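Local coordinates for alpha-actinin-like protein 1 (Schizosaccharomyces pombe, PDB 5BVR), which binds actin filaments through tandem calponin-homology domains and helps form and organise the actin ring during cytokinesis and septation, at residues 159-173 against 186-198. Sequence-based numbering, arbitrary orientation. Where two conformers were deposited one is given.
Sequences LAFCALIHQHRPDLL and NMQLAFDIAQKSI. With ZN (zinc ion), chain B.
Ile165 is a knob of helix 159-168 set into a hole on helix 186-198 made by Ala190, Ile193, Ala194 and Ile198. Its CG1 lies beside the backbone N (chi1 -67°), which sends CD1 along Ala190, 3.8 Å from that CB. CG2 meets CG2 of Ile193 at 4.0 Å. The small Ala190 probably helps the helix axes, inclined at 39°, approach to 8.5 Å. Its CB also touches CB of Phe161 and SG of Cys162.

Next to this core the Phe161 and Phe191 rings form a T-shaped pair, planes at 81°. Phe191 offers its edge, and CE1 stands over the Phe161 face. In one of its two conformers, SD of Met187 comes obliquely to the Phe161 ring, 3.6 Å from CD2, a Met-aromatic contact. Tyr223 of helix 217-234 meets both rings. Cutting Phe161 back to an alanine is likely to open a gap beside Ala190 and leave the Phe191 edge without the face it meets.

The other end lies nearer solvent. Leu172 CD1 rests on Ser197 CB at 3.6 Å and lies over one face of the Arg169 guanidinium, which grips Asp171 side-on. A water links Ser197 O to Arg169 NH1, the latter weakly. Nearby, His168 ND1 binds zinc with Asp235.

No direct hydrogen bond crosses between the segments, consistent with shape and apolar burial doing most of the holding within this second calponin-homology domain.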
ATOM      1  N   LEU A 159      -3.844   8.972 -16.636  1.00 16.10           N
ATOM      2  CA  LEU A 159      -4.769  10.106 -16.561  1.00 15.53           C
ATOM      3  C   LEU A 159      -5.565  10.113 -15.274  1.00 16.80           C
ATOM      4  O   LEU A 159      -5.845  11.202 -14.742  1.00 16.03           O
ATOM      5  CB  LEU A 159      -5.720  10.151 -17.751  1.00 17.06           C
ATOM      6  CG  LEU A 159      -5.061  10.524 -19.074  1.00 19.81           C
ATOM      7  CD1 LEU A 159      -6.079  10.415 -20.225  1.00 24.03           C
ATOM      8  CD2 LEU A 159      -4.445  11.916 -19.024  1.00 24.75           C
ATOM      9  N   ALA A 160      -5.964   8.947 -14.776  1.00 14.74           N
ATOM     10  CA  ALA A 160      -6.739   8.930 -13.528  1.00 14.31           C
ATOM     11  C   ALA A 160      -5.933   9.537 -12.367  1.00 16.37           C
ATOM     12  O   ALA A 160      -6.469  10.309 -11.568  1.00 15.96           O
ATOM     13  CB  ALA A 160      -7.230   7.531 -13.176  1.00 16.86           C
ATOM     14  N   PHE A 161      -4.646   9.186 -12.265  1.00 14.55           N
ATOM     15  CA  PHE A 161      -3.785   9.769 -11.246  1.00 14.98           C
ATOM     16  C   PHE A 161      -3.713  11.283 -11.434  1.00 16.13           C
ATOM     17  O   PHE A 161      -3.839  12.032 -10.458  1.00 17.32           O
ATOM     18  CB  PHE A 161      -2.367   9.192 -11.254  1.00 15.60           C
ATOM     19  CG  PHE A 161      -2.279   7.774 -10.764  1.00 14.76           C
ATOM     20  CD1 PHE A 161      -2.553   7.461  -9.451  1.00 16.56           C
ATOM     21  CD2 PHE A 161      -1.873   6.759 -11.612  1.00 18.30           C
ATOM     22  CE1 PHE A 161      -2.445   6.150  -8.975  1.00 17.22           C
ATOM     23  CE2 PHE A 161      -1.749   5.439 -11.128  1.00 16.59           C
ATOM     24  CZ  PHE A 161      -2.055   5.155  -9.821  1.00 16.47           C
ATOM     25  N   CYS A 162      -3.513  11.729 -12.669  1.00 15.89           N
ATOM     26  CA  CYS A 162      -3.427  13.167 -12.931  1.00 15.83           C
ATOM     27  C   CYS A 162      -4.728  13.879 -12.598  1.00 17.89           C
ATOM     28  O   CYS A 162      -4.703  14.981 -12.032  1.00 19.01           O
ATOM     29  CB  CYS A 162      -3.046  13.459 -14.377  1.00 20.75           C
ATOM     30  SG  CYS A 162      -1.321  13.045 -14.781  1.00 18.67           S
ATOM     31  N   ALA A 163      -5.863  13.256 -12.912  1.00 17.37           N
ATOM     32  CA  ALA A 163      -7.167  13.873 -12.666  1.00 18.48           C
ATOM     33  C   ALA A 163      -7.412  13.975 -11.168  1.00 17.60           C
ATOM     34  O   ALA A 163      -7.945  14.990 -10.698  1.00 17.90           O
ATOM     35  CB  ALA A 163      -8.264  13.077 -13.314  1.00 18.42           C
ATOM     36  N   LEU A 164      -7.037  12.941 -10.411  1.00 15.16           N
ATOM     37  CA  LEU A 164      -7.225  12.996  -8.963  1.00 15.08           C
ATOM     38  C   LEU A 164      -6.481  14.176  -8.375  1.00 19.73           C
ATOM     39  O   LEU A 164      -7.008  14.882  -7.534  1.00 18.86           O
ATOM     40  CB  LEU A 164      -6.745  11.703  -8.314  1.00 15.18           C
ATOM     41  CG  LEU A 164      -7.689  10.510  -8.333  1.00 16.84           C
ATOM     42  CD1 LEU A 164      -6.985   9.298  -7.716  1.00 19.45           C
ATOM     43  CD2 LEU A 164      -8.974  10.779  -7.591  1.00 20.30           C
ATOM     44  N   ILE A 165      -5.244  14.378  -8.810  1.00 16.06           N
ATOM     45  CA  ILE A 165      -4.427  15.472  -8.308  1.00 18.19           C
ATOM     46  C   ILE A 165      -5.027  16.810  -8.732  1.00 18.47           C
ATOM     47  O   ILE A 165      -5.192  17.719  -7.908  1.00 20.33           O
ATOM     48  CB  ILE A 165      -2.985  15.364  -8.809  1.00 19.16           C
ATOM     49  CG1 ILE A 165      -2.334  14.126  -8.182  1.00 19.93           C
ATOM     50  CG2 ILE A 165      -2.190  16.607  -8.437  1.00 23.28           C
ATOM     51  CD1 ILE A 165      -1.000  13.781  -8.780  1.00 22.64           C
ATOM     52  N   HIS A 166      -5.347  16.934 -10.011  1.00 19.35           N
ATOM     53  CA  HIS A 166      -5.899  18.182 -10.517  1.00 19.84           C
ATOM     54  C   HIS A 166      -7.184  18.615  -9.794  1.00 20.44           C
ATOM     55  O   HIS A 166      -7.359  19.811  -9.471  1.00 21.96           O
ATOM     56  CB  HIS A 166      -6.152  18.069 -12.024  1.00 20.18           C
ATOM     57  CG  HIS A 166      -6.812  19.263 -12.620  1.00 22.59           C
ATOM     58  ND1 HIS A 166      -8.108  19.229 -13.084  1.00 23.49           N
ATOM     59  CD2 HIS A 166      -6.361  20.519 -12.838  1.00 26.15           C
ATOM     60  CE1 HIS A 166      -8.430  20.423 -13.556  1.00 27.33           C
ATOM     61  NE2 HIS A 166      -7.381  21.217 -13.439  1.00 27.36           N
ATOM     62  N   GLN A 167      -8.103  17.691  -9.549  1.00 20.26           N
ATOM     63  CA  GLN A 167      -9.374  18.087  -8.950  1.00 22.02           C
ATOM     64  C   GLN A 167      -9.183  18.498  -7.494  1.00 21.28           C
ATOM     65  O   GLN A 167      -9.911  19.350  -6.981  1.00 24.28           O
ATOM     66  CB  GLN A 167     -10.457  17.023  -9.092  1.00 21.77           C
ATOM     67  CG  GLN A 167     -10.151  15.696  -8.465  1.00 19.00           C
ATOM     68  CD  GLN A 167     -10.453  15.670  -6.994  1.00 19.05           C
ATOM     69  OE1 GLN A 167     -11.443  16.260  -6.543  1.00 22.69           O
ATOM     70  NE2 GLN A 167      -9.622  14.943  -6.236  1.00 20.79           N
ATOM     71  N   HIS A 168      -8.160  17.937  -6.858  1.00 20.25           N
ATOM     72  CA  HIS A 168      -7.868  18.268  -5.470  1.00 21.47           C
ATOM     73  C   HIS A 168      -7.057  19.569  -5.367  1.00 25.47           C
ATOM     74  O   HIS A 168      -7.290  20.389  -4.464  1.00 26.40           O
ATOM     75  CB  HIS A 168      -7.138  17.076  -4.840  1.00 20.13           C
ATOM     76  CG  HIS A 168      -6.517  17.359  -3.510  1.00 20.87           C
ATOM     77  ND1 HIS A 168      -7.249  17.528  -2.340  1.00 19.74           N
ATOM     78  CD2 HIS A 168      -5.218  17.524  -3.186  1.00 23.61           C
ATOM     79  CE1 HIS A 168      -6.392  17.737  -1.348  1.00 24.10           C
ATOM     80  NE2 HIS A 168      -5.164  17.766  -1.840  1.00 23.11           N
ATOM     81  N   ARG A 169      -6.102  19.754  -6.270  1.00 22.81           N
ATOM     82  CA  ARG A 169      -5.251  20.950  -6.293  1.00 26.37           C
ATOM     83  C   ARG A 169      -4.987  21.398  -7.724  1.00 22.28           C
ATOM     84  O   ARG A 169      -3.960  21.044  -8.300  1.00 24.58           O
ATOM     85  CB  ARG A 169      -3.909  20.650  -5.626  1.00 28.73           C
ATOM     86  CG  ARG A 169      -3.968  20.576  -4.112  1.00 35.76           C
ATOM     87  CD  ARG A 169      -3.942  21.946  -3.466  1.00 38.94           C
ATOM     88  NE  ARG A 169      -2.761  22.734  -3.826  1.00 40.31           N
ATOM     89  CZ  ARG A 169      -1.578  22.662  -3.217  1.00 41.94           C
ATOM     90  NH1 ARG A 169      -1.383  21.819  -2.209  1.00 37.69           N
ATOM     91  NH2 ARG A 169      -0.581  23.439  -3.621  1.00 37.74           N
ATOM     92  N   PRO A 170      -5.916  22.177  -8.292  1.00 22.56           N
ATOM     93  CA  PRO A 170      -5.794  22.539  -9.710  1.00 24.20           C
ATOM     94  C   PRO A 170      -4.601  23.436  -9.992  1.00 27.46           C
ATOM     95  O   PRO A 170      -4.184  23.553 -11.140  1.00 29.92           O
ATOM     96  CB  PRO A 170      -7.120  23.233 -10.026  1.00 26.64           C
ATOM     97  CG  PRO A 170      -7.735  23.512  -8.704  1.00 29.73           C
ATOM     98  CD  PRO A 170      -7.241  22.511  -7.750  1.00 26.93           C
ATOM     99  N   ASP A 171      -4.058  24.053  -8.948  1.00 25.13           N
ATOM    100  CA  ASP A 171      -2.845  24.838  -9.058  1.00 30.05           C
ATOM    101  C   ASP A 171      -1.579  23.998  -9.240  1.00 26.76           C
ATOM    102  O   ASP A 171      -0.565  24.526  -9.708  1.00 33.15           O
ATOM    103  CB  ASP A 171      -2.682  25.719  -7.815  1.00 25.68           C
ATOM    104  CG  ASP A 171      -2.628  24.919  -6.539  1.00 38.29           C
ATOM    105  OD1 ASP A 171      -3.627  24.228  -6.221  1.00 30.95           O
ATOM    106  OD2 ASP A 171      -1.595  25.006  -5.843  1.00 42.67           O
ATOM    107  N   LEU A 172      -1.629  22.699  -8.910  1.00 31.39           N
ATOM    108  CA  LEU A 172      -0.422  21.855  -8.936  1.00 27.51           C
ATOM    109  C   LEU A 172      -0.188  21.123 -10.256  1.00 36.04           C
ATOM    110  O   LEU A 172       0.941  20.764 -10.596  1.00 33.24           O
ATOM    111  CB  LEU A 172      -0.469  20.801  -7.834  1.00 31.02           C
ATOM    112  CG  LEU A 172      -0.181  21.300  -6.426  1.00 38.06           C
ATOM    113  CD1 LEU A 172      -0.266  20.123  -5.473  1.00 36.62           C
ATOM    114  CD2 LEU A 172       1.190  21.986  -6.333  1.00 37.03           C
ATOM    115  N   LEU A 173      -1.258  20.891 -10.995  1.00 32.95           N
ATOM    116  CA  LEU A 173      -1.178  20.038 -12.169  1.00 32.44           C
ATOM    117  C   LEU A 173      -2.239  20.550 -13.115  1.00 32.37           C
ATOM    118  O   LEU A 173      -3.424  20.408 -12.829  1.00 34.73           O
ATOM    119  CB  LEU A 173      -1.423  18.570 -11.770  1.00 34.10           C
ATOM    120  CG  LEU A 173      -0.999  17.476 -12.764  1.00 34.99           C
ATOM    121  CD1 LEU A 173      -0.899  16.116 -12.081  1.00 31.91           C
ATOM    122  CD2 LEU A 173      -1.954  17.373 -13.903  1.00 30.81           C
ATOM    123  N   ASN A 186       2.918  11.559 -18.255  1.00 21.12           N
ATOM    124  CA  ASN A 186       1.815  11.945 -17.380  1.00 21.62           C
ATOM    125  C   ASN A 186       1.835  11.150 -16.084  1.00 22.29           C
ATOM    126  O   ASN A 186       1.617  11.696 -15.016  1.00 19.29           O
ATOM    127  CB  ASN A 186       0.497  11.788 -18.110  1.00 18.40           C
ATOM    128  CG  ASN A 186       0.363  12.780 -19.255  1.00 20.96           C
ATOM    129  OD1 ASN A 186       1.104  13.777 -19.315  1.00 24.69           O
ATOM    130  ND2 ASN A 186      -0.599  12.543 -20.132  1.00 21.84           N
ATOM    131  N   MET A 187       2.105   9.858 -16.159  1.00 16.90           N
ATOM    132  CA  MET A 187       2.261   9.015 -14.965  0.61 16.95           C
ATOM    133  C   MET A 187       3.374   9.558 -14.073  1.00 16.80           C
ATOM    134  O   MET A 187       3.241   9.677 -12.849  1.00 18.17           O
ATOM    135  CB  MET A 187       2.608   7.568 -15.366  0.61 16.22           C
ATOM    136  CG  MET A 187       2.497   6.540 -14.228  0.61 18.70           C
ATOM    137  SD  MET A 187       0.795   6.076 -13.900  0.61 16.36           S
ATOM    138  CE  MET A 187       0.449   5.063 -15.348  0.61 17.35           C
ATOM    139  N   GLN A 188       4.514   9.837 -14.687  1.00 20.41           N
ATOM    140  CA  GLN A 188       5.669  10.336 -13.952  1.00 21.54           C
ATOM    141  C   GLN A 188       5.328  11.667 -13.276  1.00 21.88           C
ATOM    142  O   GLN A 188       5.652  11.888 -12.103  1.00 20.76           O
ATOM    143  CB  GLN A 188       6.838  10.510 -14.916  1.00 22.63           C
ATOM    144  CG  GLN A 188       8.126  10.965 -14.256  1.00 34.32           C
ATOM    145  CD  GLN A 188       8.742   9.886 -13.405  1.00 44.96           C
ATOM    146  OE1 GLN A 188       9.041   8.798 -13.894  1.00 44.35           O
ATOM    147  NE2 GLN A 188       8.925  10.172 -12.118  1.00 44.90           N
ATOM    148  N   LEU A 189       4.657  12.543 -14.008  1.00 20.83           N
ATOM    149  CA  LEU A 189       4.238  13.840 -13.471  1.00 21.15           C
ATOM    150  C   LEU A 189       3.379  13.660 -12.212  1.00 21.67           C
ATOM    151  O   LEU A 189       3.656  14.260 -11.162  1.00 21.27           O
ATOM    152  CB  LEU A 189       3.465  14.620 -14.541  1.00 25.45           C
ATOM    153  CG  LEU A 189       3.060  16.037 -14.158  1.00 28.03           C
ATOM    154  CD1 LEU A 189       4.273  16.946 -14.058  1.00 29.92           C
ATOM    155  CD2 LEU A 189       2.050  16.574 -15.170  1.00 34.43           C
ATOM    156  N   ALA A 190       2.352  12.824 -12.318  1.00 18.81           N
ATOM    157  CA  ALA A 190       1.464  12.585 -11.188  1.00 19.25           C
ATOM    158  C   ALA A 190       2.237  12.034  -9.997  1.00 19.74           C
ATOM    159  O   ALA A 190       2.083  12.529  -8.880  1.00 19.14           O
ATOM    160  CB  ALA A 190       0.343  11.639 -11.575  1.00 18.28           C
ATOM    161  N   PHE A 191       3.052  11.007 -10.202  1.00 18.76           N
ATOM    162  CA  PHE A 191       3.770  10.406  -9.089  1.00 19.57           C
ATOM    163  C   PHE A 191       4.692  11.433  -8.434  1.00 19.39           C
ATOM    164  O   PHE A 191       4.815  11.444  -7.205  1.00 19.80           O
ATOM    165  CB  PHE A 191       4.584   9.196  -9.543  1.00 18.80           C
ATOM    166  CG  PHE A 191       3.757   7.999  -9.940  1.00 16.13           C
ATOM    167  CD1 PHE A 191       2.362   8.034  -9.992  1.00 14.99           C
ATOM    168  CD2 PHE A 191       4.396   6.806 -10.244  1.00 16.88           C
ATOM    169  CE1 PHE A 191       1.641   6.877 -10.358  1.00 16.99           C
ATOM    170  CE2 PHE A 191       3.682   5.686 -10.607  1.00 18.56           C
ATOM    171  CZ  PHE A 191       2.308   5.726 -10.651  1.00 17.65           C
ATOM    172  N   ASP A 192       5.329  12.274  -9.246  1.00 19.75           N
ATOM    173  CA  ASP A 192       6.265  13.286  -8.738  1.00 22.26           C
ATOM    174  C   ASP A 192       5.533  14.364  -7.938  1.00 21.83           C
ATOM    175  O   ASP A 192       5.948  14.736  -6.838  1.00 21.70           O
ATOM    176  CB  ASP A 192       7.000  13.959  -9.897  1.00 25.55           C
ATOM    177  CG  ASP A 192       8.046  13.080 -10.539  1.00 28.59           C
ATOM    178  OD1 ASP A 192       8.392  12.028  -9.970  1.00 32.94           O
ATOM    179  OD2 ASP A 192       8.538  13.464 -11.633  1.00 31.32           O
ATOM    180  N   ILE A 193       4.445  14.869  -8.487  1.00 23.04           N
ATOM    181  CA  ILE A 193       3.682  15.904  -7.807  1.00 21.30           C
ATOM    182  C   ILE A 193       3.068  15.370  -6.512  1.00 22.14           C
ATOM    183  O   ILE A 193       3.141  16.030  -5.471  1.00 20.69           O
ATOM    184  CB  ILE A 193       2.608  16.481  -8.717  1.00 22.97           C
ATOM    185  CG1 ILE A 193       3.265  17.263  -9.856  1.00 23.42           C
ATOM    186  CG2 ILE A 193       1.675  17.387  -7.942  1.00 21.65           C
ATOM    187  CD1 ILE A 193       2.295  17.679 -10.941  1.00 25.40           C
ATOM    188  N   ALA A 194       2.468  14.185  -6.564  1.00 18.30           N
ATOM    189  CA  ALA A 194       1.927  13.533  -5.366  1.00 17.77           C
ATOM    190  C   ALA A 194       2.969  13.458  -4.258  1.00 22.40           C
ATOM    191  O   ALA A 194       2.699  13.775  -3.095  1.00 20.49           O
ATOM    192  CB  ALA A 194       1.433  12.141  -5.715  1.00 19.47           C
ATOM    193  N   GLN A 195       4.179  13.049  -4.614  1.00 19.40           N
ATOM    194  CA  GLN A 195       5.229  12.909  -3.606  1.00 23.48           C
ATOM    195  C   GLN A 195       5.731  14.265  -3.128  1.00 21.97           C
ATOM    196  O   GLN A 195       5.788  14.522  -1.925  1.00 26.74           O
ATOM    197  CB  GLN A 195       6.380  12.076  -4.159  1.00 23.01           C
ATOM    198  CG  GLN A 195       7.420  11.699  -3.135  1.00 29.83           C
ATOM    199  CD  GLN A 195       8.497  12.743  -3.008  1.00 50.70           C
ATOM    200  OE1 GLN A 195       9.123  13.128  -4.000  1.00 55.81           O
ATOM    201  NE2 GLN A 195       8.724  13.214  -1.785  1.00 51.18           N
ATOM    202  N   LYS A 196       6.069  15.147  -4.059  1.00 21.38           N
ATOM    203  CA  LYS A 196       6.749  16.400  -3.692  1.00 24.16           C
ATOM    204  C   LYS A 196       5.827  17.418  -3.027  1.00 30.33           C
ATOM    205  O   LYS A 196       6.264  18.171  -2.151  1.00 29.70           O
ATOM    206  CB  LYS A 196       7.412  17.005  -4.925  1.00 33.51           C
ATOM    207  CG  LYS A 196       8.156  18.298  -4.667  1.00 52.57           C
ATOM    208  CD  LYS A 196       8.821  18.815  -5.937  1.00 60.81           C
ATOM    209  CE  LYS A 196       9.570  20.114  -5.685  1.00 63.80           C
ATOM    210  NZ  LYS A 196       8.671  21.172  -5.146  1.00 64.00           N
ATOM    211  N   SER A 197       4.565  17.453  -3.435  1.00 25.10           N
ATOM    212  CA  SER A 197       3.663  18.514  -3.015  1.00 24.50           C
ATOM    213  C   SER A 197       2.567  18.026  -2.076  1.00 28.63           C
ATOM    214  O   SER A 197       1.968  18.829  -1.352  1.00 29.64           O
ATOM    215  CB  SER A 197       3.026  19.209  -4.223  1.00 27.02           C
ATOM    216  OG  SER A 197       4.007  19.843  -5.022  1.00 33.34           O
ATOM    217  N   ILE A 198       2.301  16.723  -2.073  1.00 24.68           N
ATOM    218  CA  ILE A 198       1.174  16.198  -1.314  1.00 22.15           C
ATOM    219  C   ILE A 198       1.621  15.160  -0.275  1.00 23.71           C
ATOM    220  O   ILE A 198       0.799  14.659   0.494  1.00 28.59           O
ATOM    221  CB  ILE A 198       0.070  15.639  -2.239  1.00 21.48           C
ATOM    222  CG1 ILE A 198      -0.099  16.555  -3.454  1.00 24.13           C
ATOM    223  CG2 ILE A 198      -1.264  15.477  -1.462  1.00 25.30           C
ATOM    224  CD1 ILE A 198      -1.153  16.149  -4.455  1.00 26.45           C
TER
HETATM  225 ZN    ZN B 301      -9.089  17.274  -2.020  0.93 19.42          ZN
HETATM  226  O   HOH W   1      -9.929  15.390  -2.987  1.00 11.49           O
HETATM  227  O   HOH W   2       1.904  21.687  -1.539  1.00 41.06           O
HETATM  228  O   HOH W   3     -10.052  18.838  -2.830  1.00 24.42           O